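Local coordinates for putative uncharacterized protein (Pyrococcus furiosus, PDB 3V68) that is of unknown precise function but probably binds double-stranded DNA, at residues Arg4-Thr9 / Phe139-Gly144; Lys69-Ile74 / Lys200-Ile205; Val104-Ile109 / Leu233-Asp238; Lys150-Asp155 / Ala164-Ser169. One frame throughout, in Å; residues are numbered along the deposited sequence.

Interaction 1 (Arg4-Thr9 / Phe139-Gly144)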
loop_
_atom_site.group_PDB
_atom_site.type_symbol
_atom_site.label_atom_id
_atom_site.label_comp_id
_atom_site.label_asym_id
_atom_site.label_seq_id
_atom_site.Cartn_x
_atom_site.Cartn_y
_atom_site.Cartn_z
ATOM N N ARG A 4 15.893 0.567 21.520
ATOM C CA ARG A 4 14.566 1.046 21.129
ATOM C C ARG A 4 14.608 2.253 20.199
ATOM O O ARG A 4 15.246 3.264 20.498
ATOM C CB ARG A 4 13.729 1.369 22.365
ATOM C CG ARG A 4 12.337 1.906 22.056
ATOM C CD ARG A 4 11.564 2.156 23.329
ATOM N NE ARG A 4 11.203 0.902 23.984
ATOM C CZ ARG A 4 10.550 0.810 25.139
ATOM N NH1 ARG A 4 10.178 1.901 25.794
ATOM N NH2 ARG A 4 10.270 -0.385 25.640
ATOM N N ILE A 5 13.906 2.130 19.078
ATOM C CA ILE A 5 13.870 3.163 18.054
ATOM C C ILE A 5 12.677 2.907 17.134
ATOM O O ILE A 5 12.315 1.761 16.875
ATOM C CB ILE A 5 15.199 3.197 17.239
ATOM C CG1 ILE A 5 15.260 4.431 16.329
ATOM C CG2 ILE A 5 15.402 1.889 16.458
ATOM C CD1 ILE A 5 16.612 4.671 15.676
ATOM N N LEU A 6 12.059 3.982 16.662
ATOM C CA LEU A 6 11.024 3.869 15.651
ATOM C C LEU A 6 11.088 5.111 14.794
ATOM O O LEU A 6 10.666 6.181 15.220
ATOM C CB LEU A 6 9.648 3.721 16.298
ATOM C CG LEU A 6 8.466 3.348 15.409
ATOM C CD1 LEU A 6 8.791 2.151 14.511
ATOM C CD2 LEU A 6 7.245 3.059 16.261
ATOM N N GLU A 7 11.642 4.971 13.595
ATOM C CA GLU A 7 11.872 6.127 12.743
ATOM C C GLU A 7 11.731 5.833 11.259
ATOM O O GLU A 7 11.990 4.713 10.793
ATOM C CB GLU A 7 13.237 6.763 13.025
ATOM C CG GLU A 7 14.438 5.894 12.710
ATOM C CD GLU A 7 15.744 6.670 12.757
ATOM O OE1 GLU A 7 16.561 6.502 11.827
ATOM O OE2 GLU A 7 15.952 7.447 13.719
ATOM N N PHE A 8 11.300 6.859 10.534
ATOM C CA PHE A 8 11.274 6.845 9.086
ATOM C C PHE A 8 11.836 8.159 8.572
ATOM O O PHE A 8 11.372 9.230 8.960
ATOM C CB PHE A 8 9.848 6.653 8.551
ATOM C CG PHE A 8 9.760 6.745 7.057
ATOM C CD1 PHE A 8 10.182 5.685 6.263
ATOM C CD2 PHE A 8 9.282 7.902 6.438
ATOM C CE1 PHE A 8 10.128 5.767 4.875
ATOM C CE2 PHE A 8 9.222 7.990 5.048
ATOM C CZ PHE A 8 9.646 6.923 4.267
ATOM N N THR A 9 12.837 8.077 7.702
ATOM C CA THR A 9 13.292 9.255 6.964
ATOM C C THR A 9 13.461 8.901 5.496
ATOM O O THR A 9 13.736 7.748 5.152
ATOM C CB THR A 9 14.612 9.885 7.511
ATOM O OG1 THR A 9 15.715 8.994 7.311
ATOM C CG2 THR A 9 14.503 10.236 8.994
ATOM N N PHE A 139 13.674 3.066 7.069
ATOM C CA PHE A 139 12.713 2.635 8.082
ATOM C C PHE A 139 13.441 1.755 9.083
ATOM O O PHE A 139 13.913 0.671 8.738
ATOM C CB PHE A 139 11.536 1.864 7.464
ATOM C CG PHE A 139 10.501 1.416 8.473
ATOM C CD1 PHE A 139 9.426 2.235 8.784
ATOM C CD2 PHE A 139 10.608 0.180 9.115
ATOM C CE1 PHE A 139 8.465 1.840 9.709
ATOM C CE2 PHE A 139 9.656 -0.229 10.050
ATOM C CZ PHE A 139 8.579 0.609 10.350
ATOM N N THR A 140 13.517 2.217 10.325
ATOM C CA THR A 140 14.201 1.474 11.373
ATOM C C THR A 140 13.282 1.347 12.572
ATOM O O THR A 140 12.767 2.347 13.080
ATOM C CB THR A 140 15.536 2.152 11.770
ATOM O OG1 THR A 140 16.417 2.162 10.644
ATOM C CG2 THR A 140 16.213 1.408 12.912
ATOM N N ALA A 141 13.061 0.107 13.000
ATOM C CA ALA A 141 12.196 -0.179 14.131
ATOM C C ALA A 141 12.827 -1.198 15.057
ATOM O O ALA A 141 13.245 -2.272 14.619
ATOM C CB ALA A 141 10.838 -0.682 13.645
ATOM N N ARG A 142 12.914 -0.846 16.336
ATOM C CA ARG A 142 13.183 -1.824 17.378
ATOM C C ARG A 142 12.314 -1.519 18.591
ATOM O O ARG A 142 12.426 -0.451 19.200
ATOM C CB ARG A 142 14.664 -1.864 17.759
ATOM C CG ARG A 142 15.058 -3.139 18.525
ATOM C CD ARG A 142 14.808 -3.023 20.030
ATOM N NE ARG A 142 14.869 -4.320 20.703
ATOM C CZ ARG A 142 15.054 -4.490 22.010
ATOM N NH1 ARG A 142 15.208 -3.444 22.814
ATOM N NH2 ARG A 142 15.091 -5.716 22.517
ATOM N N TYR A 143 11.439 -2.463 18.923
ATOM C CA TYR A 143 10.545 -2.325 20.062
ATOM C C TYR A 143 10.189 -3.708 20.583
ATOM O O TYR A 143 9.566 -4.506 19.880
ATOM C CB TYR A 143 9.282 -1.548 19.672
ATOM C CG TYR A 143 8.434 -1.147 20.856
ATOM C CD1 TYR A 143 8.882 -0.189 21.763
ATOM C CD2 TYR A 143 7.185 -1.727 21.076
ATOM C CE1 TYR A 143 8.112 0.181 22.859
ATOM C CE2 TYR A 143 6.406 -1.360 22.171
ATOM C CZ TYR A 143 6.879 -0.407 23.057
ATOM O OH TYR A 143 6.125 -0.030 24.142
ATOM N N GLY A 144 10.593 -3.984 21.820
ATOM C CA GLY A 144 10.471 -5.322 22.381
ATOM C C GLY A 144 11.273 -6.300 21.549
ATOM O O GLY A 144 12.434 -6.045 21.225
HETATM O O HOH W 1 12.502 -1.979 23.333
#

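Interaction 2 (Lys69-Ile74 / Lys200-Ile205)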
loop_
_atom_site.group_PDB
_atom_site.type_symbol
_atom_site.label_atom_id
_atom_site.label_comp_id
_atom_site.label_asym_id
_atom_site.label_seq_id
_atom_site.Cartn_x
_atom_site.Cartn_y
_atom_site.Cartn_z
ATOM N N LYS A 69 -17.453 1.094 -9.737
ATOM C CA LYS A 69 -15.999 1.211 -9.798
ATOM C C LYS A 69 -15.329 -0.135 -9.546
ATOM O O LYS A 69 -14.377 -0.498 -10.238
ATOM C CB LYS A 69 -15.488 2.266 -8.815
ATOM C CG LYS A 69 -15.835 3.693 -9.212
ATOM C CD LYS A 69 -15.282 4.688 -8.214
ATOM C CE LYS A 69 -15.478 6.114 -8.695
ATOM N NZ LYS A 69 -15.041 7.089 -7.656
ATOM N N LEU A 70 -15.835 -0.872 -8.558
ATOM C CA LEU A 70 -15.320 -2.207 -8.253
ATOM C C LEU A 70 -15.485 -3.165 -9.434
ATOM O O LEU A 70 -14.555 -3.887 -9.786
ATOM C CB LEU A 70 -15.969 -2.773 -6.984
ATOM C CG LEU A 70 -15.652 -2.041 -5.677
ATOM C CD1 LEU A 70 -16.445 -2.633 -4.527
ATOM C CD2 LEU A 70 -14.164 -2.075 -5.363
ATOM N N LYS A 71 -16.665 -3.154 -10.050
ATOM C CA LYS A 71 -16.902 -3.955 -11.250
ATOM C C LYS A 71 -15.931 -3.569 -12.375
ATOM O O LYS A 71 -15.410 -4.439 -13.076
ATOM C CB LYS A 71 -18.360 -3.824 -11.705
ATOM C CG LYS A 71 -18.742 -4.703 -12.904
ATOM C CD LYS A 71 -19.056 -6.140 -12.493
ATOM C CE LYS A 71 -19.499 -6.994 -13.678
ATOM N NZ LYS A 71 -20.750 -6.496 -14.324
ATOM N N ALA A 72 -15.669 -2.275 -12.530
ATOM C CA ALA A 72 -14.732 -1.809 -13.548
ATOM C C ALA A 72 -13.312 -2.293 -13.258
ATOM O O ALA A 72 -12.615 -2.748 -14.154
ATOM C CB ALA A 72 -14.768 -0.298 -13.665
ATOM N N LEU A 73 -12.897 -2.216 -11.995
ATOM C CA LEU A 73 -11.532 -2.587 -11.621
ATOM C C LEU A 73 -11.193 -4.062 -11.852
ATOM O O LEU A 73 -10.027 -4.404 -12.086
ATOM C CB LEU A 73 -11.243 -2.188 -10.170
ATOM C CG LEU A 73 -11.002 -0.695 -9.905
ATOM C CD1 LEU A 73 -11.124 -0.394 -8.415
ATOM C CD2 LEU A 73 -9.650 -0.218 -10.434
ATOM N N ILE A 74 -12.204 -4.927 -11.794
ATOM C CA ILE A 74 -12.009 -6.363 -12.010
ATOM C C ILE A 74 -12.291 -6.790 -13.459
ATOM O O ILE A 74 -12.147 -7.966 -13.799
ATOM C CB ILE A 74 -12.858 -7.231 -11.029
ATOM C CG1 ILE A 74 -14.361 -7.035 -11.270
ATOM C CG2 ILE A 74 -12.495 -6.924 -9.577
ATOM C CD1 ILE A 74 -15.238 -8.078 -10.587
ATOM N N LYS A 200 -17.564 -11.632 -8.613
ATOM C CA LYS A 200 -17.508 -11.092 -9.978
ATOM C C LYS A 200 -18.786 -10.357 -10.396
ATOM O O LYS A 200 -18.722 -9.333 -11.075
ATOM C CB LYS A 200 -17.191 -12.209 -10.982
ATOM C CG LYS A 200 -15.761 -12.743 -10.894
ATOM C CD LYS A 200 -15.617 -14.130 -11.514
ATOM C CE LYS A 200 -15.391 -14.069 -13.018
ATOM N NZ LYS A 200 -15.204 -15.427 -13.606
ATOM N N LYS A 201 -19.937 -10.884 -9.984
ATOM C CA LYS A 201 -21.239 -10.348 -10.395
ATOM C C LYS A 201 -21.618 -9.065 -9.651
ATOM O O LYS A 201 -21.307 -8.914 -8.467
ATOM C CB LYS A 201 -22.334 -11.407 -10.209
ATOM C CG LYS A 201 -22.122 -12.685 -11.020
ATOM C CD LYS A 201 -23.224 -13.720 -10.783
ATOM C CE LYS A 201 -22.900 -14.667 -9.626
ATOM N NZ LYS A 201 -23.213 -14.090 -8.288
ATOM N N GLU A 202 -22.300 -8.160 -10.356
ATOM C CA GLU A 202 -22.785 -6.895 -9.788
ATOM C C GLU A 202 -23.612 -7.095 -8.519
ATOM O O GLU A 202 -23.466 -6.341 -7.553
ATOM C CB GLU A 202 -23.629 -6.128 -10.810
ATOM C CG GLU A 202 -22.845 -5.287 -11.803
ATOM C CD GLU A 202 -23.744 -4.548 -12.785
ATOM O OE1 GLU A 202 -23.235 -3.665 -13.509
ATOM O OE2 GLU A 202 -24.959 -4.848 -12.835
ATOM N N GLU A 203 -24.487 -8.102 -8.536
ATOM C CA GLU A 203 -25.344 -8.405 -7.392
ATOM C C GLU A 203 -24.527 -8.746 -6.145
ATOM O O GLU A 203 -24.836 -8.274 -5.049
ATOM C CB GLU A 203 -26.358 -9.522 -7.711
ATOM C CG GLU A 203 -25.777 -10.813 -8.296
ATOM C CD GLU A 203 -25.856 -10.882 -9.817
ATOM O OE1 GLU A 203 -26.095 -11.992 -10.340
ATOM O OE2 GLU A 203 -25.684 -9.840 -10.491
ATOM N N GLU A 204 -23.473 -9.538 -6.328
ATOM C CA GLU A 204 -22.627 -9.976 -5.220
ATOM C C GLU A 204 -21.693 -8.871 -4.725
ATOM O O GLU A 204 -21.397 -8.795 -3.527
ATOM C CB GLU A 204 -21.831 -11.216 -5.610
ATOM C CG GLU A 204 -21.305 -11.980 -4.414
ATOM C CD GLU A 204 -20.867 -13.389 -4.746
ATOM O OE1 GLU A 204 -21.013 -14.265 -3.868
ATOM O OE2 GLU A 204 -20.380 -13.626 -5.873
ATOM N N ILE A 205 -21.229 -8.029 -5.646
ATOM C CA ILE A 205 -20.466 -6.830 -5.292
ATOM C C ILE A 205 -21.302 -5.924 -4.381
ATOM O O ILE A 205 -20.822 -5.447 -3.351
ATOM C CB ILE A 205 -19.979 -6.065 -6.558
ATOM C CG1 ILE A 205 -18.936 -6.902 -7.314
ATOM C CG2 ILE A 205 -19.406 -4.687 -6.188
ATOM C CD1 ILE A 205 -18.547 -6.358 -8.690
#

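Interaction 3 (Val104-Ile109 / Leu233-Asp238)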
loop_
_atom_site.group_PDB
_atom_site.type_symbol
_atom_site.label_atom_id
_atom_site.label_comp_id
_atom_site.label_asym_id
_atom_site.label_seq_id
_atom_site.Cartn_x
_atom_site.Cartn_y
_atom_site.Cartn_z
ATOM N N VAL A 104 -1.820 -0.080 -7.682
ATOM C CA VAL A 104 -1.655 1.374 -7.670
ATOM C C VAL A 104 -2.962 2.042 -8.089
ATOM O O VAL A 104 -3.446 2.959 -7.418
ATOM C CB VAL A 104 -0.483 1.821 -8.586
ATOM C CG1 VAL A 104 -0.532 3.319 -8.858
ATOM C CG2 VAL A 104 0.844 1.445 -7.953
ATOM N N LEU A 105 -3.534 1.558 -9.188
ATOM C CA LEU A 105 -4.793 2.092 -9.695
ATOM C C LEU A 105 -5.930 1.905 -8.684
ATOM O O LEU A 105 -6.693 2.828 -8.419
ATOM C CB LEU A 105 -5.154 1.445 -11.037
ATOM C CG LEU A 105 -6.435 1.937 -11.715
ATOM C CD1 LEU A 105 -6.323 3.419 -12.059
ATOM C CD2 LEU A 105 -6.752 1.117 -12.956
ATOM N N THR A 106 -6.019 0.708 -8.111
ATOM C CA THR A 106 -7.055 0.400 -7.129
ATOM C C THR A 106 -7.016 1.348 -5.923
ATOM O O THR A 106 -8.054 1.875 -5.511
ATOM C CB THR A 106 -6.968 -1.080 -6.690
ATOM O OG1 THR A 106 -7.143 -1.915 -7.839
ATOM C CG2 THR A 106 -8.042 -1.418 -5.658
ATOM N N ARG A 107 -5.825 1.593 -5.379
ATOM C CA ARG A 107 -5.684 2.524 -4.266
ATOM C C ARG A 107 -6.155 3.928 -4.649
ATOM O O ARG A 107 -6.916 4.544 -3.914
ATOM C CB ARG A 107 -4.238 2.583 -3.758
ATOM C CG ARG A 107 -3.997 3.685 -2.697
ATOM C CD ARG A 107 -2.577 3.655 -2.104
ATOM N NE ARG A 107 -2.421 2.525 -1.195
ATOM C CZ ARG A 107 -2.372 2.609 0.131
ATOM N NH1 ARG A 107 -2.409 3.787 0.749
ATOM N NH2 ARG A 107 -2.241 1.498 0.843
ATOM N N GLU A 108 -5.703 4.424 -5.798
ATOM C CA GLU A 108 -6.025 5.795 -6.187
ATOM C C GLU A 108 -7.506 5.973 -6.510
ATOM O O GLU A 108 -8.101 6.996 -6.160
ATOM C CB GLU A 108 -5.130 6.267 -7.338
ATOM C CG GLU A 108 -3.650 6.391 -6.959
ATOM C CD GLU A 108 -3.413 7.189 -5.678
ATOM O OE1 GLU A 108 -3.766 8.388 -5.643
ATOM O OE2 GLU A 108 -2.865 6.618 -4.709
ATOM N N ILE A 109 -8.105 4.966 -7.141
ATOM C CA ILE A 109 -9.530 5.026 -7.496
ATOM C C ILE A 109 -10.437 4.933 -6.266
ATOM O O ILE A 109 -11.487 5.576 -6.218
ATOM C CB ILE A 109 -9.919 3.941 -8.547
ATOM C CG1 ILE A 109 -9.219 4.189 -9.898
ATOM C CG2 ILE A 109 -11.444 3.854 -8.732
ATOM C CD1 ILE A 109 -9.527 5.542 -10.564
ATOM N N LEU A 233 -12.668 -9.863 -4.221
ATOM C CA LEU A 233 -12.769 -9.497 -5.633
ATOM C C LEU A 233 -11.430 -9.643 -6.358
ATOM O O LEU A 233 -11.336 -9.374 -7.560
ATOM C CB LEU A 233 -13.266 -8.054 -5.768
ATOM C CG LEU A 233 -14.759 -7.745 -5.613
ATOM C CD1 LEU A 233 -15.219 -7.874 -4.168
ATOM C CD2 LEU A 233 -15.040 -6.344 -6.132
ATOM N N GLY A 234 -10.399 -10.057 -5.627
ATOM C CA GLY A 234 -9.046 -10.171 -6.171
ATOM C C GLY A 234 -8.365 -8.821 -6.299
ATOM O O GLY A 234 -7.430 -8.658 -7.091
ATOM N N LEU A 235 -8.840 -7.849 -5.526
ATOM C CA LEU A 235 -8.281 -6.504 -5.564
ATOM C C LEU A 235 -7.360 -6.248 -4.383
ATOM O O LEU A 235 -7.589 -6.753 -3.281
ATOM C CB LEU A 235 -9.401 -5.460 -5.587
ATOM C CG LEU A 235 -10.294 -5.416 -6.834
ATOM C CD1 LEU A 235 -11.471 -4.480 -6.619
ATOM C CD2 LEU A 235 -9.518 -5.023 -8.093
ATOM N N LYS A 236 -6.317 -5.456 -4.623
ATOM C CA LYS A 236 -5.350 -5.090 -3.587
ATOM C C LYS A 236 -5.155 -3.590 -3.582
ATOM O O LYS A 236 -5.232 -2.955 -4.631
ATOM C CB LYS A 236 -4.000 -5.757 -3.852
ATOM C CG LYS A 236 -3.994 -7.266 -3.732
ATOM C CD LYS A 236 -2.650 -7.814 -4.169
ATOM C CE LYS A 236 -2.512 -9.290 -3.841
ATOM N NZ LYS A 236 -1.139 -9.782 -4.148
ATOM N N VAL A 237 -4.874 -3.033 -2.405
ATOM C CA VAL A 237 -4.557 -1.606 -2.285
ATOM C C VAL A 237 -3.146 -1.382 -1.740
ATOM O O VAL A 237 -2.684 -0.238 -1.624
ATOM C CB VAL A 237 -5.591 -0.829 -1.433
ATOM C CG1 VAL A 237 -6.928 -0.717 -2.165
ATOM C CG2 VAL A 237 -5.760 -1.454 -0.039
ATOM N N ASP A 238 -2.471 -2.478 -1.400
ATOM C CA ASP A 238 -1.066 -2.451 -0.992
ATOM C C ASP A 238 -0.248 -3.146 -2.082
ATOM O O ASP A 238 -0.516 -4.303 -2.413
ATOM C CB ASP A 238 -0.878 -3.132 0.379
ATOM C CG ASP A 238 -1.721 -2.490 1.483
ATOM O OD1 ASP A 238 -1.727 -1.241 1.583
ATOM O OD2 ASP A 238 -2.377 -3.232 2.260
HETATM O O HOH W 2 -6.021 -4.678 -7.399
#

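Interaction 4 (Lys150-Asp155 / Ala164-Ser169)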
loop_
_atom_site.group_PDB
_atom_site.type_symbol
_atom_site.label_atom_id
_atom_site.label_comp_id
_atom_site.label_asym_id
_atom_site.label_seq_id
_atom_site.Cartn_x
_atom_site.Cartn_y
_atom_site.Cartn_z
ATOM N N LYS A 150 14.734 -1.582 7.190
ATOM C CA LYS A 150 14.527 -1.553 5.748
ATOM C C LYS A 150 15.027 -0.217 5.230
ATOM O O LYS A 150 14.333 0.806 5.309
ATOM C CB LYS A 150 13.054 -1.806 5.399
ATOM C CG LYS A 150 12.626 -3.255 5.632
ATOM C CD LYS A 150 11.148 -3.507 5.366
ATOM C CE LYS A 150 10.825 -4.990 5.559
ATOM N NZ LYS A 150 9.419 -5.344 5.209
ATOM N N ARG A 151 16.261 -0.222 4.739
ATOM C CA ARG A 151 16.896 1.012 4.306
ATOM C C ARG A 151 17.897 0.805 3.176
ATOM O O ARG A 151 18.394 -0.305 2.961
ATOM C CB ARG A 151 17.556 1.730 5.494
ATOM C CG ARG A 151 18.664 0.954 6.168
ATOM C CD ARG A 151 19.016 1.546 7.524
ATOM N NE ARG A 151 20.031 0.742 8.203
ATOM C CZ ARG A 151 20.235 0.724 9.518
ATOM N NH1 ARG A 151 19.483 1.460 10.331
ATOM N NH2 ARG A 151 21.188 -0.050 10.025
ATOM N N MET A 152 18.163 1.879 2.444
ATOM C CA MET A 152 19.245 1.896 1.467
ATOM C C MET A 152 19.624 3.311 1.066
ATOM O O MET A 152 18.814 4.237 1.152
ATOM C CB MET A 152 18.907 1.061 0.226
ATOM C CG MET A 152 17.831 1.634 -0.648
ATOM S SD MET A 152 17.454 0.543 -2.025
ATOM C CE MET A 152 15.937 1.306 -2.549
ATOM N N ILE A 153 20.874 3.455 0.643
ATOM C CA ILE A 153 21.376 4.683 0.050
ATOM C C ILE A 153 20.931 4.736 -1.409
ATOM O O ILE A 153 20.921 3.711 -2.095
ATOM C CB ILE A 153 22.930 4.732 0.130
ATOM C CG1 ILE A 153 23.423 4.552 1.578
ATOM C CG2 ILE A 153 23.493 5.997 -0.527
ATOM C CD1 ILE A 153 22.793 5.483 2.616
ATOM N N ILE A 154 20.560 5.926 -1.873
ATOM C CA ILE A 154 20.163 6.128 -3.265
ATOM C C ILE A 154 21.280 6.813 -4.057
ATOM O O ILE A 154 21.719 7.915 -3.707
ATOM C CB ILE A 154 18.831 6.916 -3.388
ATOM C CG1 ILE A 154 17.687 6.148 -2.711
ATOM C CG2 ILE A 154 18.495 7.185 -4.856
ATOM C CD1 ILE A 154 16.405 6.947 -2.541
ATOM N N ASP A 155 21.729 6.130 -5.109
ATOM C CA ASP A 155 22.730 6.632 -6.048
ATOM C C ASP A 155 22.076 7.005 -7.369
ATOM O O ASP A 155 20.884 6.767 -7.584
ATOM C CB ASP A 155 23.774 5.547 -6.342
ATOM C CG ASP A 155 24.808 5.404 -5.247
ATOM O OD1 ASP A 155 24.999 6.351 -4.452
ATOM O OD2 ASP A 155 25.449 4.333 -5.197
ATOM N N ALA A 164 11.019 1.535 -5.395
ATOM C CA ALA A 164 9.618 1.115 -5.346
ATOM C C ALA A 164 9.441 -0.148 -4.508
ATOM O O ALA A 164 8.511 -0.234 -3.705
ATOM C CB ALA A 164 9.073 0.895 -6.746
ATOM N N ARG A 165 10.329 -1.122 -4.707
ATOM C CA ARG A 165 10.272 -2.389 -3.973
ATOM C C ARG A 165 10.426 -2.172 -2.471
ATOM O O ARG A 165 9.658 -2.728 -1.679
ATOM C CB ARG A 165 11.344 -3.367 -4.465
ATOM C CG ARG A 165 11.172 -4.778 -3.918
ATOM C CD ARG A 165 12.451 -5.603 -3.998
ATOM N NE ARG A 165 13.622 -4.885 -3.501
ATOM C CZ ARG A 165 13.934 -4.714 -2.216
ATOM N NH1 ARG A 165 13.162 -5.200 -1.249
ATOM N NH2 ARG A 165 15.028 -4.038 -1.896
ATOM N N LEU A 166 11.422 -1.374 -2.090
ATOM C CA LEU A 166 11.693 -1.090 -0.684
ATOM C C LEU A 166 10.519 -0.360 -0.044
ATOM O O LEU A 166 10.109 -0.690 1.071
ATOM C CB LEU A 166 12.983 -0.283 -0.508
ATOM C CG LEU A 166 13.454 -0.149 0.947
ATOM C CD1 LEU A 166 13.847 -1.504 1.532
ATOM C CD2 LEU A 166 14.603 0.843 1.052
ATOM N N LEU A 167 9.982 0.628 -0.755
ATOM C CA LEU A 167 8.813 1.359 -0.270
ATOM C C LEU A 167 7.610 0.431 -0.080
ATOM O O LEU A 167 6.903 0.523 0.924
ATOM C CB LEU A 167 8.463 2.512 -1.211
ATOM C CG LEU A 167 9.450 3.682 -1.275
ATOM C CD1 LEU A 167 9.063 4.601 -2.416
ATOM C CD2 LEU A 167 9.491 4.447 0.043
ATOM N N ALA A 168 7.395 -0.474 -1.033
ATOM C CA ALA A 168 6.321 -1.463 -0.930
ATOM C C ALA A 168 6.526 -2.404 0.259
ATOM O O ALA A 168 5.565 -2.745 0.959
ATOM C CB ALA A 168 6.190 -2.254 -2.236
ATOM N N SER A 169 7.777 -2.811 0.476
ATOM C CA SER A 169 8.144 -3.667 1.605
ATOM C C SER A 169 7.904 -2.970 2.943
ATOM O O SER A 169 7.406 -3.583 3.885
ATOM C CB SER A 169 9.606 -4.106 1.494
ATOM O OG SER A 169 9.902 -5.109 2.453
#

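Interaction 1 (Arg4-Thr9 / Phe139-Gly144)
I5 and R142 exchange two backbone hydrogen bonds, I5 N to R142 O at 3.0 Å and R142 N to I5 O at 2.7 Å, and E7 and T140 repeat the exchange further along. They tie strand 5-12 antiparallel to strand 136-143, the two inner strands of the four-stranded sheet. The buried, tightly covered part is the face carrying L6, F8, F139 and A141: L6 CD1 presses on A141 CB at 3.6 Å, and F139 CB sits at the edge of the F8 ring, 4.2 Å from F8 CD1. Helix 26-43 covers L6 and F8, helix 160-181 covers F139. On the other face I5 CG2 meets T140 CG2 at 3.7 Å, while the E7 carboxylate turns to R131 and N138. The contact opens to solvent at R4, although its side chain still lies against Y143. A bend at chi3 (-70°) brings NE to 3.4 Å from Y143 CE1; that carbon lies over one guanidinium face, toward its rim, with the two planes 50° apart. One water accepts from both R4 NE and G144 N, and F24 adds a cation-pi contact to R4. Main-chain bonds and apolar cover therefore bind the strands in the middle, whereas the end at R4 and Y143 adds a charge, an aromatic ring and a water.

Interaction 2 (Lys69-Ile74 / Lys200-Ile205)
K71 NZ and E202 OE1 stand 3.9 Å apart, a long salt bridge, and no hydrogen bond crosses between the two segments. The two side chains cross at about a right angle, and NZ in fact lies nearer to the aliphatic part of its partner, 3.5 Å from E202 CG. K71 gets there by a bent path: CG is anti to the backbone N (chi1 -176°), and a turn at chi2 (81°) swings CD to 3.5 Å from K200 O. I205 packs against this bend, its CD1 3.8 Å from K71 CD. The contact joins two helix ends: the last turn of helix 66-73 faces the first turn of helix 202-213, where K201 holds the N-cap position and its carbonyl accepts from I205 N. I205 is the apolar wedge between them. Its CG2 branch meets L70 CD1 at 4.0 Å, and its CD1 also approaches I74 CD1, at 4.2 Å. An alanine in place of K71 would keep CB against I205 but would probably leave E202 without this charge partner and open a gap over I205 CD1. L70 also packs on L110 of helix 91-110. I74 CD1 lies against the main chain just ahead of the second helix, 3.7 Å from K200 O.

Interaction 3 (Val104-Ile109 / Leu233-Asp238)
R107 grips V237 O side-on with two nitrogens, NE at 2.8 Å and NH2 at 3.0 Å from that one oxygen. The NE bond is nearly in line with the carbonyl, whereas NH2 stands 47° above the carbonyl plane; a bend at chi3 (-73°) puts NE in place. NH2 also forms a salt bridge with D238 OD1 at 2.9 Å, though as a hydrogen bond it is weak. D238 OD2 pairs with R227 NE, so the carboxylate probably offsets two arginines whose NH2 groups lie close. A leucine in place of R107 would probably leave V237 O without both these donors and D238 with R227 as its remaining arginine partner. T106 OG1 bonds to K102 O and accepts from a water that in turn takes K236 N, while T106 CG2 packs on V237 CG1 at 3.7 Å. K236 NZ pairs with E99. The arrangement is that of a helix-linking loop: G234, with positive phi, ends helix 219-231 in a Schellman motif, and the chain then crosses helix 91-110.

Interaction 4 (Lys150-Asp155 / Ala164-Ser169)
K150 and M152 of the edge strand 146-153 pack on L166 and S169 of helix 160-181, a strand-on-helix contact near the surface of the protein. The short axes approach to 8.9 Å and run nearly antiparallel, at 158°. L166 is the main apolar contact from the helix in this pair of segments. Its CG is anti to the backbone N (chi1 -170°), and its two methyls divide the work: CD1 lies 4.0 Å from K150 CB, while CD2 reaches M152 CG at 3.7 Å. M152 and L166 meet tip to tip, and the M152 methyl CE also comes within 3.9 Å of L166 CB. The K150 chain is extended beyond CG and carries NZ to S169 on the helix. There NZ donates to S169 OG at 2.8 Å and to S169 O at 3.0 Å, the latter from well above the carbonyl plane. T173 OG1, one turn further along, is a third partner, so the ammonium is held by a small group of neutral oxygens on the helix flank. R151, between the two inward residues, points away from the helix and makes a weak bond to T140 on the neighbouring strand. At the main chain, K150 and M152 are bonded to F139 and I137 of strand 136-143. Hairpin and helix together make a beta-beta-alpha unit, with the helix returning across one face of an antiparallel sheet in a two-layer alpha/beta arrangement.

Interactions 1 and 4 share the four-stranded sheet, their centres 15 Å apart: strand 136-143 serves interaction 1 and its neighbour 146-153 serves interaction 4, joined by the bond between F139 and K150. Interactions 2 and 3 form a second cluster, 13 Å apart, in the helical part, where L70 and I74 touch L233 and L235. Interactions 1 and 2 are farthest apart, their centres 40 Å from each other on opposite sides of the chain's centre, whereas interactions 3 and 4 come within about 6 Å at their nearest atoms. Along the chain, interactions 1, 2 and 3 alternate their segments, each joining one DUF2666 region to the other, while interaction 4 is local to the second. The two regions are thus knitted together at both ends of the molecule.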